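Local coordinates for protein short-chain dehydrogenase/reductase SDR (PDB 5IG2) that binds NAD and probably acts as a short-chain dehydrogenase/reductase, interconverting alcohols and carbonyl compounds, at residues G90-N98 against G129-M137; N141-V152 against E188-A197. All blocks are in the same frame, centred on the assembly; numbering follows the deposited sequence.

Contact 1: G90-N98 against G129-M137; sequences GKVHLLFNN and GVRVFAPIM. With NAD (nicotinamide-adenine-dinucleotide), chain F.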
loop_
_atom_site.group_PDB
_atom_site.type_symbol
_atom_site.label_atom_id
_atom_site.label_comp_id
_atom_site.label_asym_id
_atom_site.label_seq_id
_atom_site.Cartn_x
_atom_site.Cartn_y
_atom_site.Cartn_z
ATOM N N GLY B 90 42.838 13.697 -40.379
ATOM C CA GLY B 90 43.403 13.742 -41.718
ATOM C C GLY B 90 42.520 14.315 -42.814
ATOM O O GLY B 90 43.037 14.639 -43.892
ATOM N N LYS B 91 41.215 14.448 -42.582
ATOM C CA LYS B 91 40.254 14.830 -43.607
ATOM C C LYS B 91 39.157 15.653 -42.950
ATOM O O LYS B 91 38.940 15.570 -41.739
ATOM C CB LYS B 91 39.606 13.612 -44.285
ATOM C CG LYS B 91 40.549 12.535 -44.811
ATOM C CD LYS B 91 41.029 12.853 -46.217
ATOM C CE LYS B 91 41.773 11.669 -46.836
ATOM N NZ LYS B 91 40.889 10.473 -47.021
ATOM N N VAL B 92 38.453 16.438 -43.766
ATOM C CA VAL B 92 37.188 17.059 -43.378
ATOM C C VAL B 92 36.192 16.819 -44.507
ATOM O O VAL B 92 36.444 17.213 -45.651
ATOM C CB VAL B 92 37.332 18.566 -43.104
ATOM C CG1 VAL B 92 35.981 19.149 -42.709
ATOM C CG2 VAL B 92 38.370 18.825 -42.024
ATOM N N HIS B 93 35.069 16.171 -44.197
ATOM C CA HIS B 93 34.075 15.867 -45.218
ATOM C C HIS B 93 32.782 16.633 -45.063
ATOM O O HIS B 93 32.113 16.909 -46.063
ATOM C CB HIS B 93 33.751 14.373 -45.220
ATOM C CG HIS B 93 34.933 13.515 -45.507
ATOM N ND1 HIS B 93 35.596 12.816 -44.527
ATOM C CD2 HIS B 93 35.592 13.264 -46.662
ATOM C CE1 HIS B 93 36.599 12.150 -45.070
ATOM N NE2 HIS B 93 36.620 12.407 -46.364
ATOM N N LEU B 94 32.414 16.967 -43.835
ATOM C CA LEU B 94 31.171 17.662 -43.548
ATOM C C LEU B 94 31.475 18.828 -42.619
ATOM O O LEU B 94 32.114 18.640 -41.580
ATOM C CB LEU B 94 30.174 16.692 -42.909
ATOM C CG LEU B 94 28.702 17.055 -42.832
ATOM C CD1 LEU B 94 28.205 17.594 -44.164
ATOM C CD2 LEU B 94 27.920 15.816 -42.413
ATOM N N LEU B 95 31.028 20.025 -42.994
ATOM C CA LEU B 95 31.210 21.214 -42.172
ATOM C C LEU B 95 29.851 21.826 -41.897
ATOM O O LEU B 95 29.108 22.131 -42.835
ATOM C CB LEU B 95 32.116 22.243 -42.855
ATOM C CG LEU B 95 32.196 23.606 -42.147
ATOM C CD1 LEU B 95 32.875 23.475 -40.781
ATOM C CD2 LEU B 95 32.926 24.633 -43.002
ATOM N N PHE B 96 29.533 22.014 -40.618
ATOM C CA PHE B 96 28.315 22.706 -40.194
ATOM C C PHE B 96 28.727 24.064 -39.632
ATOM O O PHE B 96 29.206 24.144 -38.496
ATOM C CB PHE B 96 27.553 21.904 -39.134
ATOM C CG PHE B 96 26.951 20.620 -39.630
ATOM C CD1 PHE B 96 27.686 19.452 -39.645
ATOM C CD2 PHE B 96 25.628 20.574 -40.031
ATOM C CE1 PHE B 96 27.122 18.266 -40.082
ATOM C CE2 PHE B 96 25.061 19.391 -40.470
ATOM C CZ PHE B 96 25.808 18.234 -40.493
ATOM N N ASN B 97 28.543 25.134 -40.413
ATOM C CA ASN B 97 28.772 26.498 -39.912
ATOM C C ASN B 97 27.483 26.930 -39.222
ATOM O O ASN B 97 26.593 27.538 -39.825
ATOM C CB ASN B 97 29.160 27.467 -41.030
ATOM C CG ASN B 97 30.508 27.139 -41.672
ATOM O OD1 ASN B 97 31.532 27.035 -40.996
ATOM N ND2 ASN B 97 30.508 26.992 -42.992
ATOM N N ASN B 98 27.386 26.611 -37.941
ATOM C CA ASN B 98 26.111 26.582 -37.245
ATOM C C ASN B 98 26.036 27.498 -36.027
ATOM O O ASN B 98 24.938 27.945 -35.684
ATOM C CB ASN B 98 25.802 25.126 -36.835
ATOM C CG ASN B 98 24.645 25.014 -35.859
ATOM O OD1 ASN B 98 23.471 25.158 -36.231
ATOM N ND2 ASN B 98 24.969 24.746 -34.604
ATOM N N GLY B 129 34.528 29.915 -41.908
ATOM C CA GLY B 129 34.356 28.490 -42.148
ATOM C C GLY B 129 34.494 28.138 -43.617
ATOM O O GLY B 129 35.266 27.254 -43.990
ATOM N N VAL B 130 33.774 28.859 -44.475
ATOM C CA VAL B 130 33.861 28.611 -45.911
ATOM C C VAL B 130 35.276 28.864 -46.416
ATOM O O VAL B 130 35.858 28.035 -47.130
ATOM C CB VAL B 130 32.837 29.481 -46.656
ATOM C CG1 VAL B 130 33.125 29.483 -48.170
ATOM C CG2 VAL B 130 31.425 28.996 -46.340
ATOM N N ARG B 131 35.852 30.009 -46.044
ATOM C CA ARG B 131 37.178 30.383 -46.537
ATOM C C ARG B 131 38.241 29.369 -46.130
ATOM O O ARG B 131 39.129 29.037 -46.923
ATOM C CB ARG B 131 37.551 31.776 -46.021
ATOM C CG ARG B 131 38.943 32.234 -46.411
ATOM C CD ARG B 131 39.227 33.628 -45.879
ATOM N NE ARG B 131 39.028 33.720 -44.439
ATOM C CZ ARG B 131 39.907 33.297 -43.537
ATOM N NH1 ARG B 131 41.048 32.740 -43.936
ATOM N NH2 ARG B 131 39.642 33.422 -42.241
ATOM N N VAL B 132 38.169 28.869 -44.900
ATOM C CA VAL B 132 39.200 27.966 -44.407
ATOM C C VAL B 132 38.995 26.552 -44.939
ATOM O O VAL B 132 39.942 25.901 -45.395
ATOM C CB VAL B 132 39.233 27.991 -42.869
ATOM C CG1 VAL B 132 40.063 26.832 -42.344
ATOM C CG2 VAL B 132 39.795 29.337 -42.380
ATOM N N PHE B 133 37.763 26.055 -44.898
ATOM C CA PHE B 133 37.541 24.632 -45.138
ATOM C C PHE B 133 37.240 24.295 -46.595
ATOM O O PHE B 133 37.564 23.182 -47.037
ATOM C CB PHE B 133 36.397 24.118 -44.256
ATOM C CG PHE B 133 36.762 23.975 -42.807
ATOM C CD1 PHE B 133 37.322 22.800 -42.335
ATOM C CD2 PHE B 133 36.536 25.014 -41.914
ATOM C CE1 PHE B 133 37.646 22.664 -40.990
ATOM C CE2 PHE B 133 36.868 24.886 -40.569
ATOM C CZ PHE B 133 37.420 23.712 -40.110
ATOM N N ALA B 134 36.613 25.203 -47.352
ATOM C CA ALA B 134 36.346 24.891 -48.757
ATOM C C ALA B 134 37.613 24.536 -49.527
ATOM O O ALA B 134 37.592 23.533 -50.258
ATOM C CB ALA B 134 35.580 26.034 -49.433
ATOM N N PRO B 135 38.734 25.268 -49.410
ATOM C CA PRO B 135 39.945 24.830 -50.129
ATOM C C PRO B 135 40.423 23.459 -49.698
ATOM O O PRO B 135 40.879 22.668 -50.537
ATOM C CB PRO B 135 40.981 25.913 -49.786
ATOM C CG PRO B 135 40.185 27.084 -49.354
ATOM C CD PRO B 135 38.970 26.523 -48.676
ATOM N N ILE B 136 40.335 23.159 -48.400
ATOM C CA ILE B 136 40.721 21.833 -47.921
ATOM C C ILE B 136 39.864 20.767 -48.589
ATOM O O ILE B 136 40.373 19.767 -49.105
ATOM C CB ILE B 136 40.608 21.762 -46.388
ATOM C CG1 ILE B 136 41.576 22.742 -45.728
ATOM C CG2 ILE B 136 40.855 20.348 -45.897
ATOM C CD1 ILE B 136 41.273 22.976 -44.257
ATOM N N MET B 137 38.544 20.975 -48.599
ATOM C CA MET B 137 37.643 19.990 -49.184
ATOM C C MET B 137 37.872 19.848 -50.682
ATOM O O MET B 137 37.854 18.732 -51.212
ATOM C CB MET B 137 36.197 20.373 -48.906
ATOM C CG MET B 137 35.817 20.306 -47.452
ATOM S SD MET B 137 34.170 20.988 -47.221
ATOM C CE MET B 137 33.819 20.392 -45.561
HETATM P PA NAD F . 22.209 27.414 -28.983
HETATM O O1A NAD F . 22.426 28.583 -28.104
HETATM O O2A NAD F . 21.568 26.215 -28.266
HETATM O O5B NAD F . 23.531 26.919 -29.721
HETATM C C5B NAD F . 24.402 27.855 -30.383
HETATM C C4B NAD F . 25.790 27.607 -29.861
HETATM O O4B NAD F . 26.714 28.500 -30.522
HETATM C C3B NAD F . 25.979 27.815 -28.348
HETATM O O3B NAD F . 26.511 26.651 -27.725
HETATM C C2B NAD F . 26.975 28.983 -28.264
HETATM O O2B NAD F . 27.876 28.854 -27.170
HETATM C C1B NAD F . 27.714 28.839 -29.586
HETATM N N9A NAD F . 28.392 30.049 -30.030
HETATM C C8A NAD F . 27.939 31.340 -29.944
HETATM N N7A NAD F . 28.815 32.240 -30.318
HETATM C C5A NAD F . 29.922 31.489 -30.682
HETATM C C6A NAD F . 31.197 31.849 -31.157
HETATM N N6A NAD F . 31.617 33.112 -31.269
HETATM N N1A NAD F . 32.056 30.853 -31.468
HETATM C C2A NAD F . 31.662 29.586 -31.291
HETATM N N3A NAD F . 30.496 29.124 -30.823
HETATM C C4A NAD F . 29.668 30.135 -30.530
HETATM O O3 NAD F . 21.286 27.831 -30.207
HETATM P PN NAD F . 20.872 27.062 -31.546
HETATM O O1N NAD F . 21.280 25.637 -31.463
HETATM O O2N NAD F . 19.452 27.391 -31.800
HETATM O O5D NAD F . 21.785 27.849 -32.586
HETATM C C5D NAD F . 22.358 27.190 -33.736
HETATM C C4D NAD F . 22.019 28.004 -34.961
HETATM O O4D NAD F . 20.615 27.869 -35.284
HETATM C C3D NAD F . 22.289 29.510 -34.850
HETATM O O3D NAD F . 22.915 29.970 -36.041
HETATM C C2D NAD F . 20.883 30.102 -34.743
HETATM O O2D NAD F . 20.858 31.438 -35.231
HETATM C C1D NAD F . 20.134 29.132 -35.645
HETATM N N1N NAD F . 18.597 29.120 -35.527
HETATM C C2N NAD F . 18.040 28.803 -34.344
HETATM C C3N NAD F . 16.663 28.744 -34.220
HETATM C C7N NAD F . 15.970 28.251 -32.989
HETATM O O7N NAD F . 14.773 28.529 -32.814
HETATM N N7N NAD F . 16.694 27.630 -32.072
HETATM C C4N NAD F . 15.883 29.006 -35.341
HETATM C C5N NAD F . 16.486 29.311 -36.549
HETATM C C6N NAD F . 17.854 29.371 -36.624
#
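L95 reaches from strand 94-97 onto segment 129-137 of helix 112-140 and drives its forked end into the hollow between F133 and the bare backbone at G129. Its CD1 branch sits over one face of the F133 ring, 4.3 Å from the ring centroid and 16° off the normal, a CH-pi contact, while CD2 slips beside the stem of that ring, 3.7 Å from F133 CB. The opposite face of the ring is covered by V132 of the same helix, so the phenyl group is held between two aliphatic side chains. V92 meets the ring obliquely, with CG1 3.9 Å from F133 CD1.

M137 fills the next hollow. Its CG lies beside the backbone N (chi1 -67°) and the chain runs out extended from there, which carries the methyl CE between strand and helix to a point 3.7 Å from L95 CB and 3.8 Å from V92 CG1. At the other end of the contact, the missing side chain of G129 opens a dent for the amide of N97, whose OD1 comes within 3.4 Å of G129 CA. The ND2 of N97 faces V130 but is hydrogen-bonded to N148 OD1.

Strand and helix run antiparallel, 175° between their directions with axes 9.9 Å apart, the layer spacing of a Rossmann-type sheet backed by its helix. Beyond N97 the chain reaches the cofactor, where NAD O3D donates a hydrogen bond to N98 O. V130, which touches N97 at the border of the contact, also packs against W108 of the second subunit. No hydrogen bond joins the two segments, so their adhesion is essentially apolar, and the ND2 of N97 finds its partner on the neighbouring strand rather than on the helix.

Contact 2: N141-V152 against E188-A197; sequences NEAAHIVNTASV and EVGCSLLCPA. With NAD (nicotinamide-adenine-dinucleotide), chain F; ACT (acetate ion), chain G.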
loop_
_atom_site.group_PDB
_atom_site.type_symbol
_atom_site.label_atom_id
_atom_site.label_comp_id
_atom_site.label_asym_id
_atom_site.label_seq_id
_atom_site.Cartn_x
_atom_site.Cartn_y
_atom_site.Cartn_z
ATOM N N ASN B 141 39.713 15.822 -53.387
ATOM C CA ASN B 141 39.134 15.010 -54.465
ATOM C C ASN B 141 38.166 13.964 -53.917
ATOM O O ASN B 141 38.119 12.825 -54.385
ATOM C CB ASN B 141 40.217 14.348 -55.314
ATOM C CG ASN B 141 41.057 15.349 -56.048
ATOM O OD1 ASN B 141 40.603 16.452 -56.339
ATOM N ND2 ASN B 141 42.292 14.977 -56.352
ATOM N N GLU B 142 37.392 14.352 -52.914
ATOM C CA GLU B 142 36.417 13.471 -52.299
ATOM C C GLU B 142 35.101 14.214 -52.171
ATOM O O GLU B 142 35.062 15.447 -52.160
ATOM C CB GLU B 142 36.861 12.998 -50.912
ATOM C CG GLU B 142 38.016 12.041 -50.915
ATOM C CD GLU B 142 38.372 11.582 -49.518
ATOM O OE1 GLU B 142 39.557 11.715 -49.142
ATOM O OE2 GLU B 142 37.469 11.099 -48.797
ATOM N N ALA B 143 34.020 13.443 -52.070
ATOM C CA ALA B 143 32.725 14.021 -51.744
ATOM C C ALA B 143 32.817 14.771 -50.422
ATOM O O ALA B 143 33.347 14.253 -49.433
ATOM C CB ALA B 143 31.658 12.929 -51.664
ATOM N N ALA B 144 32.322 16.005 -50.415
ATOM C CA ALA B 144 32.293 16.812 -49.206
ATOM C C ALA B 144 31.122 17.772 -49.314
ATOM O O ALA B 144 30.584 18.000 -50.402
ATOM C CB ALA B 144 33.611 17.567 -48.990
ATOM N N HIS B 145 30.727 18.339 -48.173
ATOM C CA HIS B 145 29.515 19.148 -48.132
ATOM C C HIS B 145 29.599 20.133 -46.972
ATOM O O HIS B 145 30.026 19.772 -45.869
ATOM C CB HIS B 145 28.271 18.251 -47.990
ATOM C CG HIS B 145 27.028 18.818 -48.600
ATOM N ND1 HIS B 145 26.763 18.751 -49.951
ATOM C CD2 HIS B 145 25.964 19.443 -48.039
ATOM C CE1 HIS B 145 25.594 19.314 -50.198
ATOM N NE2 HIS B 145 25.090 19.746 -49.055
ATOM N N ILE B 146 29.174 21.368 -47.232
ATOM C CA ILE B 146 29.131 22.444 -46.247
ATOM C C ILE B 146 27.676 22.823 -45.998
ATOM O O ILE B 146 26.939 23.131 -46.945
ATOM C CB ILE B 146 29.923 23.666 -46.736
ATOM C CG1 ILE B 146 31.401 23.296 -46.927
ATOM C CG2 ILE B 146 29.682 24.866 -45.791
ATOM C CD1 ILE B 146 32.194 24.339 -47.676
ATOM N N VAL B 147 27.266 22.823 -44.731
ATOM C CA VAL B 147 25.920 23.223 -44.341
ATOM C C VAL B 147 26.016 24.474 -43.487
ATOM O O VAL B 147 26.672 24.467 -42.433
ATOM C CB VAL B 147 25.189 22.121 -43.572
ATOM C CG1 VAL B 147 23.827 22.633 -43.180
ATOM C CG2 VAL B 147 25.092 20.849 -44.413
ATOM N N ASN B 148 25.345 25.536 -43.928
ATOM C CA ASN B 148 25.271 26.790 -43.188
ATOM C C ASN B 148 23.890 26.929 -42.567
ATOM O O ASN B 148 22.876 26.808 -43.266
ATOM C CB ASN B 148 25.558 27.986 -44.104
ATOM C CG ASN B 148 26.969 27.969 -44.646
ATOM O OD1 ASN B 148 27.870 27.364 -44.049
ATOM N ND2 ASN B 148 27.174 28.630 -45.781
ATOM N N THR B 149 23.846 27.191 -41.260
ATOM C CA THR B 149 22.575 27.414 -40.576
ATOM C C THR B 149 22.179 28.876 -40.717
ATOM O O THR B 149 22.831 29.761 -40.152
ATOM C CB THR B 149 22.646 27.042 -39.100
ATOM O OG1 THR B 149 23.139 25.706 -38.964
ATOM C CG2 THR B 149 21.240 27.149 -38.488
ATOM N N ALA B 150 21.119 29.135 -41.475
ATOM C CA ALA B 150 20.530 30.468 -41.461
ATOM C C ALA B 150 19.343 30.428 -40.501
ATOM O O ALA B 150 19.525 30.207 -39.298
ATOM C CB ALA B 150 20.119 30.916 -42.873
ATOM N N SER B 151 18.129 30.584 -41.028
ATOM C CA SER B 151 16.910 30.671 -40.231
ATOM C C SER B 151 15.782 31.031 -41.176
ATOM O O SER B 151 16.054 31.519 -42.276
ATOM C CB SER B 151 17.027 31.741 -39.138
ATOM O OG SER B 151 15.770 31.988 -38.534
ATOM N N VAL B 152 14.524 30.828 -40.774
ATOM C CA VAL B 152 13.440 31.490 -41.497
ATOM C C VAL B 152 13.584 33.007 -41.411
ATOM O O VAL B 152 13.043 33.726 -42.261
ATOM C CB VAL B 152 12.051 31.039 -40.987
ATOM C CG1 VAL B 152 11.889 29.534 -41.158
ATOM C CG2 VAL B 152 11.825 31.468 -39.535
ATOM N N GLU B 188 33.510 17.741 -56.331
ATOM C CA GLU B 188 32.555 16.963 -55.558
ATOM C C GLU B 188 32.145 17.625 -54.253
ATOM O O GLU B 188 31.538 16.962 -53.400
ATOM C CB GLU B 188 33.132 15.583 -55.266
ATOM C CG GLU B 188 33.181 14.658 -56.459
ATOM C CD GLU B 188 33.161 13.212 -56.018
ATOM O OE1 GLU B 188 32.108 12.756 -55.503
ATOM O OE2 GLU B 188 34.213 12.545 -56.150
ATOM N N VAL B 189 32.465 18.896 -54.060
ATOM C CA VAL B 189 32.070 19.613 -52.855
ATOM C C VAL B 189 30.761 20.336 -53.139
ATOM O O VAL B 189 30.629 21.023 -54.159
ATOM C CB VAL B 189 33.169 20.597 -52.410
ATOM C CG1 VAL B 189 32.807 21.243 -51.098
ATOM C CG2 VAL B 189 34.517 19.888 -52.291
ATOM N N GLY B 190 29.788 20.174 -52.245
ATOM C CA GLY B 190 28.492 20.814 -52.390
ATOM C C GLY B 190 28.103 21.576 -51.141
ATOM O O GLY B 190 28.908 21.677 -50.212
ATOM N N CYS B 191 26.889 22.122 -51.090
ATOM C CA CYS B 191 26.501 22.850 -49.891
ATOM C C CYS B 191 24.982 22.865 -49.745
ATOM O O CYS B 191 24.243 22.611 -50.700
ATOM C CB CYS B 191 27.078 24.269 -49.906
ATOM S SG CYS B 191 26.415 25.350 -51.188
ATOM N N SER B 192 24.530 23.147 -48.521
ATOM C CA SER B 192 23.110 23.233 -48.207
ATOM C C SER B 192 22.868 24.397 -47.254
ATOM O O SER B 192 23.769 24.858 -46.548
ATOM C CB SER B 192 22.566 21.949 -47.566
ATOM O OG SER B 192 22.713 20.819 -48.420
ATOM N N LEU B 193 21.616 24.837 -47.216
ATOM C CA LEU B 193 21.206 26.011 -46.462
ATOM C C LEU B 193 20.064 25.602 -45.540
ATOM O O LEU B 193 18.974 25.267 -46.016
ATOM C CB LEU B 193 20.779 27.132 -47.416
ATOM C CG LEU B 193 20.203 28.423 -46.808
ATOM C CD1 LEU B 193 21.238 29.124 -45.922
ATOM C CD2 LEU B 193 19.675 29.350 -47.907
ATOM N N LEU B 194 20.300 25.659 -44.229
ATOM C CA LEU B 194 19.326 25.223 -43.229
ATOM C C LEU B 194 18.558 26.427 -42.677
ATOM O O LEU B 194 19.164 27.348 -42.115
ATOM C CB LEU B 194 20.030 24.468 -42.103
ATOM C CG LEU B 194 19.181 24.032 -40.914
ATOM C CD1 LEU B 194 18.100 23.057 -41.363
ATOM C CD2 LEU B 194 20.066 23.396 -39.859
ATOM N N CYS B 195 17.222 26.403 -42.809
ATOM C CA CYS B 195 16.358 27.533 -42.438
ATOM C C CYS B 195 15.222 27.101 -41.515
ATOM O O CYS B 195 14.061 26.993 -41.948
ATOM C CB CYS B 195 15.780 28.201 -43.685
ATOM S SG CYS B 195 17.025 28.905 -44.808
ATOM N N PRO B 196 15.507 26.876 -40.232
ATOM C CA PRO B 196 14.466 26.431 -39.303
ATOM C C PRO B 196 13.669 27.587 -38.720
ATOM O O PRO B 196 14.111 28.736 -38.695
ATOM C CB PRO B 196 15.258 25.728 -38.187
ATOM C CG PRO B 196 16.685 25.681 -38.665
ATOM C CD PRO B 196 16.835 26.819 -39.614
ATOM N N ALA B 197 12.462 27.248 -38.253
ATOM C CA ALA B 197 11.689 28.120 -37.384
ATOM C C ALA B 197 12.053 27.801 -35.934
ATOM O O ALA B 197 13.019 27.083 -35.659
ATOM C CB ALA B 197 10.194 27.967 -37.656
HETATM P PA NAD F . 22.209 27.414 -28.983
HETATM O O1A NAD F . 22.426 28.583 -28.104
HETATM O O2A NAD F . 21.568 26.215 -28.266
HETATM O O5B NAD F . 23.531 26.919 -29.721
HETATM C C5B NAD F . 24.402 27.855 -30.383
HETATM C C4B NAD F . 25.790 27.607 -29.861
HETATM O O4B NAD F . 26.714 28.500 -30.522
HETATM C C3B NAD F . 25.979 27.815 -28.348
HETATM O O3B NAD F . 26.511 26.651 -27.725
HETATM C C2B NAD F . 26.975 28.983 -28.264
HETATM O O2B NAD F . 27.876 28.854 -27.170
HETATM C C1B NAD F . 27.714 28.839 -29.586
HETATM N N9A NAD F . 28.392 30.049 -30.030
HETATM C C8A NAD F . 27.939 31.340 -29.944
HETATM N N7A NAD F . 28.815 32.240 -30.318
HETATM C C5A NAD F . 29.922 31.489 -30.682
HETATM C C6A NAD F . 31.197 31.849 -31.157
HETATM N N6A NAD F . 31.617 33.112 -31.269
HETATM N N1A NAD F . 32.056 30.853 -31.468
HETATM C C2A NAD F . 31.662 29.586 -31.291
HETATM N N3A NAD F . 30.496 29.124 -30.823
HETATM C C4A NAD F . 29.668 30.135 -30.530
HETATM O O3 NAD F . 21.286 27.831 -30.207
HETATM P PN NAD F . 20.872 27.062 -31.546
HETATM O O1N NAD F . 21.280 25.637 -31.463
HETATM O O2N NAD F . 19.452 27.391 -31.800
HETATM O O5D NAD F . 21.785 27.849 -32.586
HETATM C C5D NAD F . 22.358 27.190 -33.736
HETATM C C4D NAD F . 22.019 28.004 -34.961
HETATM O O4D NAD F . 20.615 27.869 -35.284
HETATM C C3D NAD F . 22.289 29.510 -34.850
HETATM O O3D NAD F . 22.915 29.970 -36.041
HETATM C C2D NAD F . 20.883 30.102 -34.743
HETATM O O2D NAD F . 20.858 31.438 -35.231
HETATM C C1D NAD F . 20.134 29.132 -35.645
HETATM N N1N NAD F . 18.597 29.120 -35.527
HETATM C C2N NAD F . 18.040 28.803 -34.344
HETATM C C3N NAD F . 16.663 28.744 -34.220
HETATM C C7N NAD F . 15.970 28.251 -32.989
HETATM O O7N NAD F . 14.773 28.529 -32.814
HETATM N N7N NAD F . 16.694 27.630 -32.072
HETATM C C4N NAD F . 15.883 29.006 -35.341
HETATM C C5N NAD F . 16.486 29.311 -36.549
HETATM C C6N NAD F . 17.854 29.371 -36.624
HETATM C C ACT G . 15.049 32.239 -35.134
HETATM O O ACT G . 13.870 32.276 -35.567
HETATM O OXT ACT G . 15.956 32.201 -35.999
HETATM C CH3 ACT G . 15.375 32.224 -33.668
#
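The imidazole of H145 lies over the backbone of the neighbouring strand, with G190 C and C191 N against one face, and turns its NE2 edge to S192. The resulting NE2 to S192 OG hydrogen bond is short, 2.7 Å, and nearly straight at 167°, with the hydroxyl oxygen in the ring plane. G190, lacking a side chain, lets the ring lie this close: ND1 is 3.3 Å from G190 C. H145 takes that course because its CG is roughly anti to the backbone N (chi1 -151°). S192 OG has a second partner in R257 O, so two bonds hold the hydroxyl.

Around this pair the two strands run parallel, 21° between their directions. Backbone bonds pass from one to the other in regular alternation, from A144 N to E188 O through to L194 N and N148 O, the last at 3.0 Å and almost linear. Past the strand ends, A150 N still reaches L194 O, and V152 N reaches P196 O at 3.0 Å.

These trailing loops enter the NAD pocket. P196 O and A150 O each stand 3.3 Å from the nicotinamide ring, at NAD C5N and C6N, while T149 CG2 faces the ribose. S151 OG bonds acetate OXT at 2.6 Å, an ion probably from the crystallisation liquor that Y164 OH also holds; S151 OG also bonds A153 N. The spacing of S151, Y164 and K168 fits the catalytic Ser-Tyr-Lys triad of the SDR family.

Both strands belong to a beta-alpha-beta unit whose crossover is helix 162-185; that helix packs on N148, A150, C191 and L193, and T175 bonds N148 ND2. Helix 112-140 meets A144, I146 and V189 on the same side of the sheet, whereas helix 242-254 covers H145, V147 and L194 on the other.

How the contacts relate
Contacts 1 and 2 follow one another along the chain, their centres 11 Å apart, and share one sheet: strands 94-97 and 144-149 are neighbours, with L95 O and V147 N 2.7 Å apart in a probable hydrogen bond. Helix 112-140 lies against both strands before leading into the second, and a salt bridge of 2.8 Å between K91 NZ and E142 OE1 ties the two contacts at the end remote from NAD. At the other end both open onto the cofactor. There N98 OD1 is hydrogen-bonded to T149 OG1, linking a residue of contact 1 at the ribose to one of contact 2, whose loops continue to the nicotinamide.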